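Local atomic coordinates of uncharacterized protein MJ0327 (Methanocaldococcus jannaschii DSM 2661, PDB entry 2QTD), a protein that is of unknown function but has a ribonuclease H-like fold and may bind or carry an iron-molybdenum cofactor. Residues 2-7 with 30-35; 55-60 with 75-80; 9-14 with 23-28; 63-68 with 100-105. One frame throughout, in Å; residues are numbered along the deposited sequence. Where two conformers were deposited one is given.

Contact 1. Residues 2-7 with 30-35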
loop_
_atom_site.group_PDB
_atom_site.type_symbol
_atom_site.label_atom_id
_atom_site.label_comp_id
_atom_site.label_asym_id
_atom_site.label_seq_id
_atom_site.Cartn_x
_atom_site.Cartn_y
_atom_site.Cartn_z
HETATM N N MSE A 2 -7.208 -18.625 -0.015
HETATM C CA MSE A 2 -6.436 -17.880 -1.055
HETATM C C MSE A 2 -6.793 -16.399 -1.043
HETATM O O MSE A 2 -7.962 -16.047 -0.860
HETATM C CB MSE A 2 -6.771 -18.410 -2.433
HETATM C CG MSE A 2 -6.846 -19.914 -2.544
HETATM SE SE MSE A 2 -6.794 -20.263 -4.436
HETATM C CE MSE A 2 -4.844 -20.034 -4.813
ATOM N N ILE A 3 -5.806 -15.527 -1.257
ATOM C CA ILE A 3 -6.102 -14.102 -1.233
ATOM C C ILE A 3 -6.542 -13.570 -2.623
ATOM O O ILE A 3 -5.899 -13.874 -3.659
ATOM C CB ILE A 3 -5.009 -13.236 -0.474
ATOM C CG1 ILE A 3 -3.794 -12.865 -1.296
ATOM C CG2 ILE A 3 -4.558 -13.935 0.832
ATOM C CD1 ILE A 3 -3.102 -11.599 -0.740
ATOM N N ASN A 4 -7.669 -12.855 -2.588
ATOM C CA ASN A 4 -8.206 -12.061 -3.676
ATOM C C ASN A 4 -8.340 -10.590 -3.214
ATOM O O ASN A 4 -9.413 -10.247 -2.649
ATOM C CB ASN A 4 -9.595 -12.616 -4.020
ATOM C CG ASN A 4 -9.556 -14.082 -4.431
ATOM O OD1 ASN A 4 -10.025 -14.972 -3.706
ATOM N ND2 ASN A 4 -9.018 -14.336 -5.602
HETATM N N MSE A 5 -7.317 -9.738 -3.407
HETATM C CA MSE A 5 -7.280 -8.396 -2.801
HETATM C C MSE A 5 -6.637 -7.345 -3.695
HETATM O O MSE A 5 -5.829 -7.667 -4.542
HETATM C CB MSE A 5 -6.472 -8.456 -1.499
HETATM C CG MSE A 5 -7.125 -9.254 -0.365
HETATM SE SE MSE A 5 -5.928 -9.179 1.148
HETATM C CE MSE A 5 -6.538 -7.562 2.035
ATOM N N LYS A 6 -6.965 -6.082 -3.437
ATOM C CA LYS A 6 -6.313 -4.945 -4.054
ATOM C C LYS A 6 -5.470 -4.262 -2.945
ATOM O O LYS A 6 -5.982 -4.001 -1.866
ATOM C CB LYS A 6 -7.368 -3.971 -4.603
ATOM C CG LYS A 6 -6.822 -2.783 -5.339
ATOM C CD LYS A 6 -7.890 -1.756 -5.727
ATOM C CE LYS A 6 -8.966 -2.312 -6.623
ATOM N NZ LYS A 6 -9.766 -1.229 -7.303
ATOM N N VAL A 7 -4.190 -4.035 -3.238
ATOM C CA VAL A 7 -3.250 -3.493 -2.245
ATOM C C VAL A 7 -2.595 -2.256 -2.827
ATOM O O VAL A 7 -2.115 -2.264 -3.971
ATOM C CB VAL A 7 -2.169 -4.509 -1.847
ATOM C CG1 VAL A 7 -1.270 -3.924 -0.730
ATOM C CG2 VAL A 7 -2.810 -5.899 -1.440
ATOM N N ARG A 30 -3.417 -5.762 -7.907
ATOM C CA ARG A 30 -4.508 -6.728 -7.763
ATOM C C ARG A 30 -3.853 -8.086 -7.622
ATOM O O ARG A 30 -3.101 -8.495 -8.499
ATOM C CB ARG A 30 -5.454 -6.750 -8.970
ATOM C CG ARG A 30 -6.331 -7.975 -9.143
ATOM C CD ARG A 30 -7.262 -8.189 -8.008
ATOM N NE ARG A 30 -8.186 -7.070 -7.855
ATOM C CZ ARG A 30 -9.125 -6.993 -6.905
ATOM N NH1 ARG A 30 -9.302 -7.985 -6.030
ATOM N NH2 ARG A 30 -9.917 -5.917 -6.856
ATOM N N ILE A 31 -4.165 -8.773 -6.527
ATOM C CA ILE A 31 -3.633 -10.099 -6.219
ATOM C C ILE A 31 -4.808 -11.039 -6.304
ATOM O O ILE A 31 -5.875 -10.743 -5.762
ATOM C CB ILE A 31 -3.033 -10.176 -4.819
ATOM C CG1 ILE A 31 -1.760 -9.313 -4.713
ATOM C CG2 ILE A 31 -2.788 -11.711 -4.448
ATOM C CD1 ILE A 31 -1.444 -8.753 -3.263
ATOM N N ASP A 32 -4.657 -12.141 -7.033
ATOM C CA ASP A 32 -5.753 -13.053 -7.244
ATOM C C ASP A 32 -5.217 -14.445 -7.278
ATOM O O ASP A 32 -4.129 -14.663 -7.824
ATOM C CB ASP A 32 -6.444 -12.777 -8.562
ATOM C CG ASP A 32 -7.919 -12.941 -8.472
ATOM O OD1 ASP A 32 -8.375 -13.849 -7.733
ATOM O OD2 ASP A 32 -8.615 -12.109 -9.106
ATOM N N ASP A 33 -5.956 -15.353 -6.648
ATOM C CA ASP A 33 -5.499 -16.704 -6.400
ATOM C C ASP A 33 -4.025 -16.701 -6.002
ATOM O O ASP A 33 -3.212 -17.399 -6.607
ATOM C CB ASP A 33 -5.776 -17.547 -7.658
ATOM C CG ASP A 33 -7.263 -17.827 -7.861
ATOM O OD1 ASP A 33 -7.963 -18.158 -6.867
ATOM O OD2 ASP A 33 -7.724 -17.739 -9.021
ATOM N N ASN A 34 -3.705 -15.849 -5.011
ATOM C CA ASN A 34 -2.336 -15.625 -4.508
ATOM C C ASN A 34 -1.257 -15.187 -5.530
ATOM O O ASN A 34 -0.075 -15.421 -5.303
ATOM C CB ASN A 34 -1.863 -16.888 -3.742
ATOM C CG ASN A 34 -2.758 -17.224 -2.550
ATOM O OD1 ASN A 34 -3.140 -16.338 -1.785
ATOM N ND2 ASN A 34 -3.079 -18.513 -2.380
ATOM N N GLU A 35 -1.659 -14.556 -6.643
ATOM C CA GLU A 35 -0.732 -14.097 -7.675
ATOM C C GLU A 35 -1.045 -12.652 -8.001
ATOM O O GLU A 35 -2.217 -12.324 -8.062
ATOM C CB GLU A 35 -0.908 -14.926 -8.938
ATOM C CG GLU A 35 0.082 -14.566 -10.043
ATOM C CD GLU A 35 0.174 -15.608 -11.106
ATOM O OE1 GLU A 35 -0.753 -15.690 -11.933
ATOM O OE2 GLU A 35 1.181 -16.342 -11.103
#
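An antiparallel pairing of strands 5-11 and 25-32 begins where Met-5, a selenomethionine, faces Ile-31; the two short strand segments run at 150° to one another. Met-5 and Ile-31 form a hydrogen-bonded pair, Ile-31 N donating a hydrogen bond to Met-5 O at 2.8 Å and Met-5 N donating in turn to Ile-31 O. Beyond the strand ends, Asn-34 takes up the pairing and holds both polar backbone atoms of Ile-3. Its OD1 accepts from Ile-3 N over 2.8 Å, an almost straight N-H...O of 177° although the donor stands above the amide plane, while Asn-34 N donates to Ile-3 O at 3.2 Å. Asn-34 sits within the type I' turn from Asp-32 to Glu-35 that joins strands 25-32 and 35-43 of the ribonuclease H-like sheet. An alanine here would probably leave Ile-3 N without its acceptor and open a gap beside the selenomethionine Met-2, whose CE lies 3.4 Å from Asn-34 ND2. On the Met-5 and Ile-31 face, Ile-31 branches between two aliphatic neighbours: CG2 meets Ile-3 CG1 at 3.5 Å and CD1 reaches Val-7 CG2 at 3.7 Å. Phe-94 of helix 87-95 packs on Ile-3, Met-5 and Val-7. On the other face Arg-30 folds back, its NE bent round by chi3 (61°), and one guanidinium face lies over Lys-6 CB and the Met-5 carbonyl carbon. Arg-30 NH2 touches Lys-6 CE at 3.7 Å, side chain across side chain, whereas Lys-6 NZ is drawn to a salt bridge with Glu-55.

Contact 2. Residues 55-60 with 75-80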
loop_
_atom_site.group_PDB
_atom_site.type_symbol
_atom_site.label_atom_id
_atom_site.label_comp_id
_atom_site.label_asym_id
_atom_site.label_seq_id
_atom_site.Cartn_x
_atom_site.Cartn_y
_atom_site.Cartn_z
ATOM N N GLU A 55 -10.340 3.939 -5.332
ATOM C CA GLU A 55 -9.914 2.561 -5.659
ATOM C C GLU A 55 -10.488 1.492 -4.748
ATOM O O GLU A 55 -10.609 0.337 -5.149
ATOM C CB GLU A 55 -8.358 2.473 -5.591
ATOM C CG GLU A 55 -7.617 3.112 -6.739
ATOM C CD GLU A 55 -7.880 2.397 -8.072
ATOM O OE1 GLU A 55 -7.949 1.122 -8.125
ATOM O OE2 GLU A 55 -8.040 3.129 -9.052
ATOM N N ASN A 56 -10.839 1.887 -3.526
ATOM C CA ASN A 56 -11.469 0.973 -2.556
ATOM C C ASN A 56 -10.561 -0.255 -2.302
ATOM O O ASN A 56 -10.984 -1.423 -2.432
ATOM C CB ASN A 56 -12.859 0.568 -3.031
ATOM C CG ASN A 56 -13.724 -0.018 -1.929
ATOM O OD1 ASN A 56 -13.476 0.209 -0.735
ATOM N ND2 ASN A 56 -14.778 -0.753 -2.321
ATOM N N VAL A 57 -9.309 0.035 -1.975
ATOM C CA VAL A 57 -8.291 -1.004 -1.776
ATOM C C VAL A 57 -8.628 -1.785 -0.495
ATOM O O VAL A 57 -9.390 -1.314 0.374
ATOM C CB VAL A 57 -6.815 -0.458 -1.786
ATOM C CG1 VAL A 57 -6.527 0.319 -3.094
ATOM C CG2 VAL A 57 -6.489 0.381 -0.519
ATOM N N ASN A 58 -8.125 -2.993 -0.410
ATOM C CA ASN A 58 -8.274 -3.810 0.795
ATOM C C ASN A 58 -7.187 -3.495 1.843
ATOM O O ASN A 58 -7.398 -3.712 3.043
ATOM C CB ASN A 58 -8.259 -5.308 0.458
ATOM C CG ASN A 58 -9.343 -5.715 -0.530
ATOM O OD1 ASN A 58 -9.118 -5.770 -1.741
ATOM N ND2 ASN A 58 -10.543 -5.981 -0.011
ATOM N N ALA A 59 -6.027 -3.030 1.421
ATOM C CA ALA A 59 -4.860 -2.950 2.286
ATOM C C ALA A 59 -3.912 -1.927 1.730
ATOM O O ALA A 59 -3.942 -1.662 0.496
ATOM C CB ALA A 59 -4.184 -4.317 2.356
ATOM N N ILE A 60 -3.086 -1.336 2.615
ATOM C CA ILE A 60 -1.972 -0.465 2.256
ATOM C C ILE A 60 -0.681 -1.089 2.788
ATOM O O ILE A 60 -0.705 -1.625 3.898
ATOM C CB ILE A 60 -2.175 0.974 2.837
ATOM C CG1 ILE A 60 -3.271 1.725 2.104
ATOM C CG2 ILE A 60 -0.873 1.807 2.781
ATOM C CD1 ILE A 60 -3.858 2.982 2.857
ATOM N N LYS A 75 -10.225 3.147 9.216
ATOM C CA LYS A 75 -11.666 2.897 9.319
ATOM C C LYS A 75 -12.142 1.711 8.477
ATOM O O LYS A 75 -13.032 0.951 8.884
ATOM C CB LYS A 75 -12.457 4.142 8.856
ATOM C CG LYS A 75 -12.393 5.332 9.800
ATOM C CD LYS A 75 -13.299 6.488 9.358
ATOM C CE LYS A 75 -13.053 7.731 10.220
ATOM N NZ LYS A 75 -14.193 8.678 10.214
ATOM N N LYS A 76 -11.577 1.622 7.277
ATOM C CA LYS A 76 -11.968 0.672 6.253
ATOM C C LYS A 76 -10.869 -0.324 5.873
ATOM O O LYS A 76 -11.195 -1.468 5.554
ATOM C CB LYS A 76 -12.350 1.471 4.997
ATOM C CG LYS A 76 -13.353 0.791 4.070
ATOM C CD LYS A 76 -14.717 1.444 4.165
ATOM N N ILE A 77 -9.599 0.112 5.948
ATOM C CA ILE A 77 -8.417 -0.519 5.282
ATOM C C ILE A 77 -7.456 -0.989 6.390
ATOM O O ILE A 77 -7.297 -0.334 7.416
ATOM C CB ILE A 77 -7.716 0.513 4.306
ATOM C CG1 ILE A 77 -8.716 1.038 3.263
ATOM C CG2 ILE A 77 -6.459 -0.012 3.545
ATOM C CD1 ILE A 77 -8.109 1.979 2.263
ATOM N N GLU A 78 -6.864 -2.151 6.182
ATOM C CA GLU A 78 -5.774 -2.642 7.015
ATOM C C GLU A 78 -4.468 -2.128 6.464
ATOM O O GLU A 78 -4.256 -2.185 5.272
ATOM C CB GLU A 78 -5.793 -4.150 6.992
ATOM C CG GLU A 78 -7.111 -4.686 7.554
ATOM C CD GLU A 78 -7.185 -6.166 7.485
ATOM O OE1 GLU A 78 -6.931 -6.706 6.373
ATOM O OE2 GLU A 78 -7.490 -6.781 8.539
ATOM N N ILE A 79 -3.589 -1.632 7.340
ATOM C CA ILE A 79 -2.361 -0.929 6.971
ATOM C C ILE A 79 -1.206 -1.760 7.496
ATOM O O ILE A 79 -1.124 -2.033 8.702
ATOM C CB ILE A 79 -2.313 0.523 7.513
ATOM C CG1 ILE A 79 -3.591 1.278 7.060
ATOM C CG2 ILE A 79 -1.070 1.209 7.028
ATOM C CD1 ILE A 79 -3.700 2.655 7.577
ATOM N N TYR A 80 -0.328 -2.172 6.587
ATOM C CA TYR A 80 0.759 -3.112 6.910
ATOM C C TYR A 80 2.093 -2.420 6.754
ATOM O O TYR A 80 2.267 -1.546 5.892
ATOM C CB TYR A 80 0.720 -4.321 6.002
ATOM C CG TYR A 80 -0.450 -5.207 6.253
ATOM C CD1 TYR A 80 -0.414 -6.156 7.250
ATOM C CD2 TYR A 80 -1.646 -4.986 5.583
ATOM C CE1 TYR A 80 -1.512 -6.958 7.502
ATOM C CE2 TYR A 80 -2.764 -5.770 5.858
ATOM C CZ TYR A 80 -2.684 -6.736 6.813
ATOM O OH TYR A 80 -3.779 -7.542 7.085
#
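The Tyr-80 ring meets residues 55-60 at its edge, where Ala-59 CB and Ile-60 O both lie near the ring plane. Tyr-80 CE2 is 4.0 Å from Ala-59 CB, and the ring also makes an edge-to-face contact with Phe-94 of helix 87-95. Its hydroxyl donates a weak bond of 3.3 Å from Tyr-80 OH to Glu-78 OE1; the other carboxylate oxygen of Glu-78 forms a salt bridge with Lys-101. Between the backbones, Ala-59 with Glu-78 and Ile-60 with Ile-79 are parallel bridges. Ile-60 N donates to Glu-78 O at 3.0 Å, and Tyr-80 N to Ile-60 O at 2.8 Å. Glu-78 O also receives a CA-H...O contact from Ala-59 CA at 3.1 Å. Ahead of the strands Ile-77 points its side chain at the other segment. With CG2 anti to its backbone N, that methyl comes to 3.6 Å from Ala-59 CA, while CD1 crosses to Val-57 CG2 at 3.6 Å. This is the strand pair of a beta-alpha-beta crossover: helix 67-74 links the two strands, Phe-73 packing on Ile-60 and Tyr-70 on Ile-79. The pairing thus combines backbone bonds with aliphatic contacts, so that Ile-60 and Ile-79 enter an apolar layer under the helix, whereas the Glu-78 carboxylate, on the face of Ala-59, keeps polar partners and its charge is probably balanced by Lys-101.

Contact 3. Residues 9-14 with 23-28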
loop_
_atom_site.group_PDB
_atom_site.type_symbol
_atom_site.label_atom_id
_atom_site.label_comp_id
_atom_site.label_asym_id
_atom_site.label_seq_id
_atom_site.Cartn_x
_atom_site.Cartn_y
_atom_site.Cartn_z
ATOM N N ILE A 9 0.580 0.344 -2.488
ATOM C CA ILE A 9 1.972 0.439 -1.970
ATOM C C ILE A 9 2.536 1.806 -2.241
ATOM O O ILE A 9 2.552 2.270 -3.402
ATOM C CB ILE A 9 2.886 -0.641 -2.587
ATOM C CG1 ILE A 9 2.159 -1.996 -2.528
ATOM C CG2 ILE A 9 4.294 -0.596 -1.887
ATOM C CD1 ILE A 9 2.869 -3.174 -3.042
ATOM N N SER A 10 3.089 2.436 -1.200
ATOM C CA SER A 10 3.654 3.784 -1.344
ATOM C C SER A 10 5.051 3.664 -1.967
ATOM O O SER A 10 5.955 3.110 -1.366
ATOM C CB SER A 10 3.699 4.402 0.034
ATOM O OG SER A 10 4.519 3.649 0.905
HETATM N N MSE A 11 5.199 4.194 -3.182
HETATM C CA MSE A 11 6.412 3.999 -3.994
HETATM C C MSE A 11 7.190 5.275 -4.335
HETATM O O MSE A 11 6.633 6.322 -4.678
HETATM C CB MSE A 11 6.073 3.285 -5.316
HETATM C CG MSE A 11 5.568 1.851 -5.149
HETATM SE SE MSE A 11 6.966 0.699 -4.428
HETATM C CE MSE A 11 8.449 0.917 -5.755
ATOM N N ASP A 12 8.518 5.174 -4.244
ATOM C CA ASP A 12 9.432 6.097 -4.963
ATOM C C ASP A 12 9.847 5.408 -6.270
ATOM O O ASP A 12 9.523 4.247 -6.496
ATOM C CB ASP A 12 10.663 6.421 -4.123
ATOM C CG ASP A 12 10.374 7.390 -2.985
ATOM O OD1 ASP A 12 9.312 8.053 -2.942
ATOM O OD2 ASP A 12 11.252 7.515 -2.139
ATOM N N VAL A 13 10.563 6.106 -7.138
ATOM C CA VAL A 13 10.885 5.501 -8.440
ATOM C C VAL A 13 11.740 4.245 -8.295
ATOM O O VAL A 13 11.547 3.313 -9.055
ATOM C CB VAL A 13 11.518 6.498 -9.480
ATOM C CG1 VAL A 13 10.573 7.642 -9.740
ATOM C CG2 VAL A 13 12.917 6.997 -9.055
ATOM N N ASP A 14 12.601 4.209 -7.271
ATOM C CA ASP A 14 13.602 3.141 -7.067
ATOM C C ASP A 14 13.329 2.156 -5.918
ATOM O O ASP A 14 14.021 1.148 -5.807
ATOM C CB ASP A 14 15.022 3.757 -6.937
ATOM C CG ASP A 14 15.110 4.936 -5.925
ATOM O OD1 ASP A 14 14.060 5.443 -5.463
ATOM O OD2 ASP A 14 16.241 5.393 -5.635
ATOM N N CYS A 23 5.636 9.703 -0.851
ATOM C CA CYS A 23 5.859 8.890 -2.054
ATOM C C CYS A 23 5.659 9.663 -3.361
ATOM O O CYS A 23 4.995 10.713 -3.406
ATOM C CB CYS A 23 5.037 7.613 -2.042
ATOM S SG CYS A 23 3.270 7.760 -2.183
ATOM N N LYS A 24 6.320 9.181 -4.398
ATOM C CA LYS A 24 6.064 9.703 -5.761
ATOM C C LYS A 24 4.732 9.228 -6.286
ATOM O O LYS A 24 3.975 9.993 -6.907
ATOM C CB LYS A 24 7.237 9.334 -6.696
ATOM C CG LYS A 24 7.077 9.763 -8.166
ATOM C CD LYS A 24 7.058 11.306 -8.312
ATOM C CE LYS A 24 6.612 11.786 -9.721
ATOM N NZ LYS A 24 6.755 13.274 -9.828
ATOM N N TYR A 25 4.418 7.951 -6.037
ATOM C CA TYR A 25 3.174 7.336 -6.540
ATOM C C TYR A 25 2.767 6.183 -5.659
ATOM O O TYR A 25 3.598 5.686 -4.883
ATOM C CB TYR A 25 3.287 6.874 -8.009
ATOM C CG TYR A 25 4.206 5.686 -8.244
ATOM C CD1 TYR A 25 5.563 5.866 -8.342
ATOM C CD2 TYR A 25 3.727 4.397 -8.407
ATOM C CE1 TYR A 25 6.438 4.779 -8.570
ATOM C CE2 TYR A 25 4.602 3.309 -8.629
ATOM C CZ TYR A 25 5.939 3.514 -8.714
ATOM O OH TYR A 25 6.829 2.485 -8.940
ATOM N N PHE A 26 1.480 5.806 -5.763
ATOM C CA PHE A 26 0.884 4.610 -5.186
ATOM C C PHE A 26 0.822 3.578 -6.290
ATOM O O PHE A 26 0.337 3.858 -7.419
ATOM C CB PHE A 26 -0.516 4.872 -4.650
ATOM C CG PHE A 26 -0.582 6.035 -3.717
ATOM C CD1 PHE A 26 -0.071 5.909 -2.433
ATOM C CD2 PHE A 26 -1.159 7.221 -4.113
ATOM C CE1 PHE A 26 -0.128 7.003 -1.554
ATOM C CE2 PHE A 26 -1.232 8.314 -3.236
ATOM C CZ PHE A 26 -0.713 8.195 -1.972
ATOM N N LEU A 27 1.441 2.430 -6.031
ATOM C CA LEU A 27 1.293 1.248 -6.870
ATOM C C LEU A 27 0.056 0.456 -6.410
ATOM O O LEU A 27 0.012 -0.042 -5.267
ATOM C CB LEU A 27 2.565 0.406 -6.835
ATOM C CG LEU A 27 2.567 -0.894 -7.687
ATOM C CD1 LEU A 27 2.523 -0.539 -9.180
ATOM C CD2 LEU A 27 3.818 -1.674 -7.406
ATOM N N ILE A 28 -0.943 0.320 -7.301
ATOM C CA ILE A 28 -2.154 -0.433 -7.001
ATOM C C ILE A 28 -1.978 -1.831 -7.610
ATOM O O ILE A 28 -1.862 -1.986 -8.826
ATOM C CB ILE A 28 -3.432 0.269 -7.509
ATOM C CG1 ILE A 28 -3.524 1.743 -7.116
ATOM C CG2 ILE A 28 -4.668 -0.469 -7.068
ATOM C CD1 ILE A 28 -3.350 2.030 -5.646
#
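Met-11, a selenomethionine, faces both Lys-24 and Tyr-25 in a classic beta bulge, its O accepting from Tyr-25 N at 3.1 Å and, more weakly, from Lys-24 N. Met-11 N donates to Tyr-25 O at 2.8 Å, and two further bonds close the Ile-9 and Leu-27 pair. Tyr-25 CG occupies the crowded position between backbone N and carbonyl carbon (chi1 69°), and the ring lies alongside Met-11. Met-11 CB stands over one ring face, 3.6 Å from the centroid and 18° off the normal, a CH-pi contact. Next in line, Met-11 CG packs on Leu-27 CB at 3.7 Å. The bulge lies at the end of the antiparallel pairing of strands 5-11 and 25-32 in the ribonuclease H-like sheet, and Val-87 of helix 87-95 packs on Ile-9, Met-11 and Leu-27. Replacing Tyr-25 by an alanine would remove the ring and would probably open a gap over Met-11 CB, leaving the Met-11 side chain freer to turn. Before the bulge, Cys-23 points at strand 5-11: its CB approaches Met-11 O to 3.3 Å and its SG reaches Ser-10 CB at 4.0 Å. Ser-10 shares its sheet face with Phe-26, whose ring meets that of Phe-20.

Contact 4. Residues 63-68 with 100-105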
loop_
_atom_site.group_PDB
_atom_site.type_symbol
_atom_site.label_atom_id
_atom_site.label_comp_id
_atom_site.label_asym_id
_atom_site.label_seq_id
_atom_site.Cartn_x
_atom_site.Cartn_y
_atom_site.Cartn_z
ATOM N N LYS A 63 5.915 2.264 4.939
ATOM C CA LYS A 63 6.892 2.263 6.012
ATOM C C LYS A 63 6.452 3.136 7.148
ATOM O O LYS A 63 6.749 2.820 8.293
ATOM C CB LYS A 63 8.248 2.709 5.509
ATOM C CG LYS A 63 8.932 1.760 4.563
ATOM C CD LYS A 63 10.345 2.225 4.315
ATOM C CE LYS A 63 11.117 1.412 3.295
ATOM N NZ LYS A 63 12.533 1.888 3.225
ATOM N N ASN A 64 5.856 4.275 6.833
ATOM C CA ASN A 64 5.357 5.255 7.821
ATOM C C ASN A 64 4.117 5.871 7.265
ATOM O O ASN A 64 3.953 5.902 6.053
ATOM C CB ASN A 64 6.322 6.399 8.037
ATOM C CG ASN A 64 7.524 6.020 8.843
ATOM O OD1 ASN A 64 7.420 5.750 10.044
ATOM N ND2 ASN A 64 8.686 6.022 8.200
ATOM N N ILE A 65 3.260 6.387 8.142
ATOM C CA ILE A 65 1.967 6.984 7.746
ATOM C C ILE A 65 1.659 8.013 8.845
ATOM O O ILE A 65 2.075 7.836 9.996
ATOM C CB ILE A 65 0.843 5.923 7.540
ATOM C CG1 ILE A 65 -0.454 6.525 6.933
ATOM C CG2 ILE A 65 0.588 5.100 8.846
ATOM C CD1 ILE A 65 -1.356 5.448 6.428
ATOM N N SER A 66 0.984 9.094 8.465
ATOM C CA SER A 66 0.661 10.188 9.382
ATOM C C SER A 66 -0.521 9.781 10.251
ATOM O O SER A 66 -1.331 8.928 9.877
ATOM C CB SER A 66 0.326 11.488 8.614
ATOM O OG SER A 66 -0.923 11.412 7.959
ATOM N N GLU A 67 -0.641 10.426 11.397
ATOM C CA GLU A 67 -1.786 10.199 12.259
ATOM C C GLU A 67 -3.096 10.468 11.529
ATOM O O GLU A 67 -4.009 9.658 11.625
ATOM C CB GLU A 67 -1.684 11.044 13.527
ATOM C CG GLU A 67 -0.576 10.608 14.457
ATOM C CD GLU A 67 -0.453 11.519 15.654
ATOM O OE1 GLU A 67 -1.485 11.790 16.309
ATOM O OE2 GLU A 67 0.678 11.974 15.941
ATOM N N GLU A 68 -3.148 11.555 10.751
ATOM C CA GLU A 68 -4.329 11.898 9.931
ATOM C C GLU A 68 -4.683 10.849 8.891
ATOM O O GLU A 68 -5.842 10.417 8.820
ATOM C CB GLU A 68 -4.176 13.275 9.255
ATOM N N SER A 100 3.507 -7.211 9.399
ATOM C CA SER A 100 2.837 -6.725 10.607
ATOM C C SER A 100 1.858 -5.613 10.291
ATOM O O SER A 100 2.097 -4.789 9.382
ATOM C CB SER A 100 3.874 -6.218 11.567
ATOM O OG SER A 100 4.645 -7.287 11.951
ATOM N N LYS A 101 0.741 -5.612 11.012
ATOM C CA LYS A 101 -0.333 -4.638 10.854
ATOM C C LYS A 101 -0.043 -3.451 11.764
ATOM O O LYS A 101 0.231 -3.615 12.971
ATOM C CB LYS A 101 -1.681 -5.329 11.181
ATOM C CG LYS A 101 -2.939 -4.527 10.879
ATOM C CD LYS A 101 -4.193 -5.383 11.149
ATOM C CE LYS A 101 -5.453 -4.643 10.745
ATOM N NZ LYS A 101 -6.668 -5.539 10.889
ATOM N N ILE A 102 -0.073 -2.252 11.196
ATOM C CA ILE A 102 0.211 -1.046 11.959
ATOM C C ILE A 102 -0.956 -0.764 12.888
ATOM O O ILE A 102 -2.099 -0.737 12.466
ATOM C CB ILE A 102 0.509 0.147 11.027
ATOM C CG1 ILE A 102 1.799 -0.094 10.225
ATOM C CG2 ILE A 102 0.559 1.482 11.876
ATOM C CD1 ILE A 102 2.122 0.940 9.109
ATOM N N SER A 103 -0.680 -0.601 14.191
ATOM C CA SER A 103 -1.715 -0.241 15.188
ATOM C C SER A 103 -1.686 1.241 15.615
ATOM O O SER A 103 -2.702 1.762 16.080
ATOM C CB SER A 103 -1.582 -1.091 16.438
ATOM O OG SER A 103 -0.234 -1.170 16.746
ATOM N N ASN A 104 -0.522 1.863 15.542
ATOM C CA ASN A 104 -0.379 3.290 15.775
ATOM C C ASN A 104 0.742 3.709 14.885
ATOM O O ASN A 104 1.737 2.996 14.785
ATOM C CB ASN A 104 0.013 3.638 17.225
ATOM C CG ASN A 104 -1.110 3.408 18.205
ATOM O OD1 ASN A 104 -1.083 2.453 18.977
ATOM N ND2 ASN A 104 -2.135 4.244 18.133
ATOM N N PRO A 105 0.616 4.882 14.260
ATOM C CA PRO A 105 1.704 5.329 13.419
ATOM C C PRO A 105 2.907 5.820 14.236
ATOM O O PRO A 105 3.969 6.035 13.657
ATOM C CB PRO A 105 1.062 6.455 12.611
ATOM C CG PRO A 105 -0.011 6.963 13.436
ATOM C CD PRO A 105 -0.488 5.861 14.308
ATOM O OXT PRO A 105 2.870 5.962 15.474
HETATM O O HOH W 1 4.186 5.597 10.940
#
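Water 1 joins Ile-65 to Pro-105, the last residue of the chain, accepting from Ile-65 N at 3.1 Å and lying 2.8 Å from Pro-105 O, to which it probably donates. The terminal carboxylate is thus linked to residues 63-68 through solvent. Direct touches are apolar or weakly polar and centre on the proline ring. Pro-105 CB presses on Ile-65 O at 3.1 Å, the nearest approach between the segments. The same CB meets Ile-65 CG2 at 4.0 Å, the two side chains lying at a slant to each other. That methyl is turned toward the C-terminal segment because CG1 is anti to the backbone N (chi1 -172°), which leaves CG2 between N and the carbonyl carbon. A looser contact of 4.4 Å runs from Ile-65 CG2 to Ile-102 CD1. On the other flank the ring corner Pro-105 CG rests on Glu-67 CG at 3.8 Å, at about a right angle to the extended glutamate chain, so the aliphatic part of Glu-67 makes the contact. Ser-66, between these two partners, is the N-cap of helix 67-74, its OG bonded to Asn-69 N. Tyr-70 of that helix touches both Ile-65 and Pro-105 with its side chain and gives a hydroxyl bond to Ile-102 O. The C-terminal tail therefore runs along the outer strand 78-81, where Ile-102 is backbone-bonded to Ile-79, and ends against the first turn of helix 67-74, with Ile-65 lodged between tail, helix and strand.

Three of the four contacts lie in one mixed sheet of order 35-43, 25-32, 5-11, 59-62, 78-81. Contacts 1 and 3 share strands 5-11 and 25-32, their centres about 19 Å apart, with contact 3 nested in the loop that contact 1 closes. Contact 2 follows in the chain and is joined to contact 1 across neighbouring strands 5-11 and 59-62 by Lys-6 with Glu-55 and Asn-58. Contact 4 interleaves with contact 2 along the chain, about 12 Å away between centres, and ties the C-terminal tail to its crossover. It lies across the chain's centre from contact 1; the shared sheet joins the antiparallel strands to the beta-alpha-beta unit.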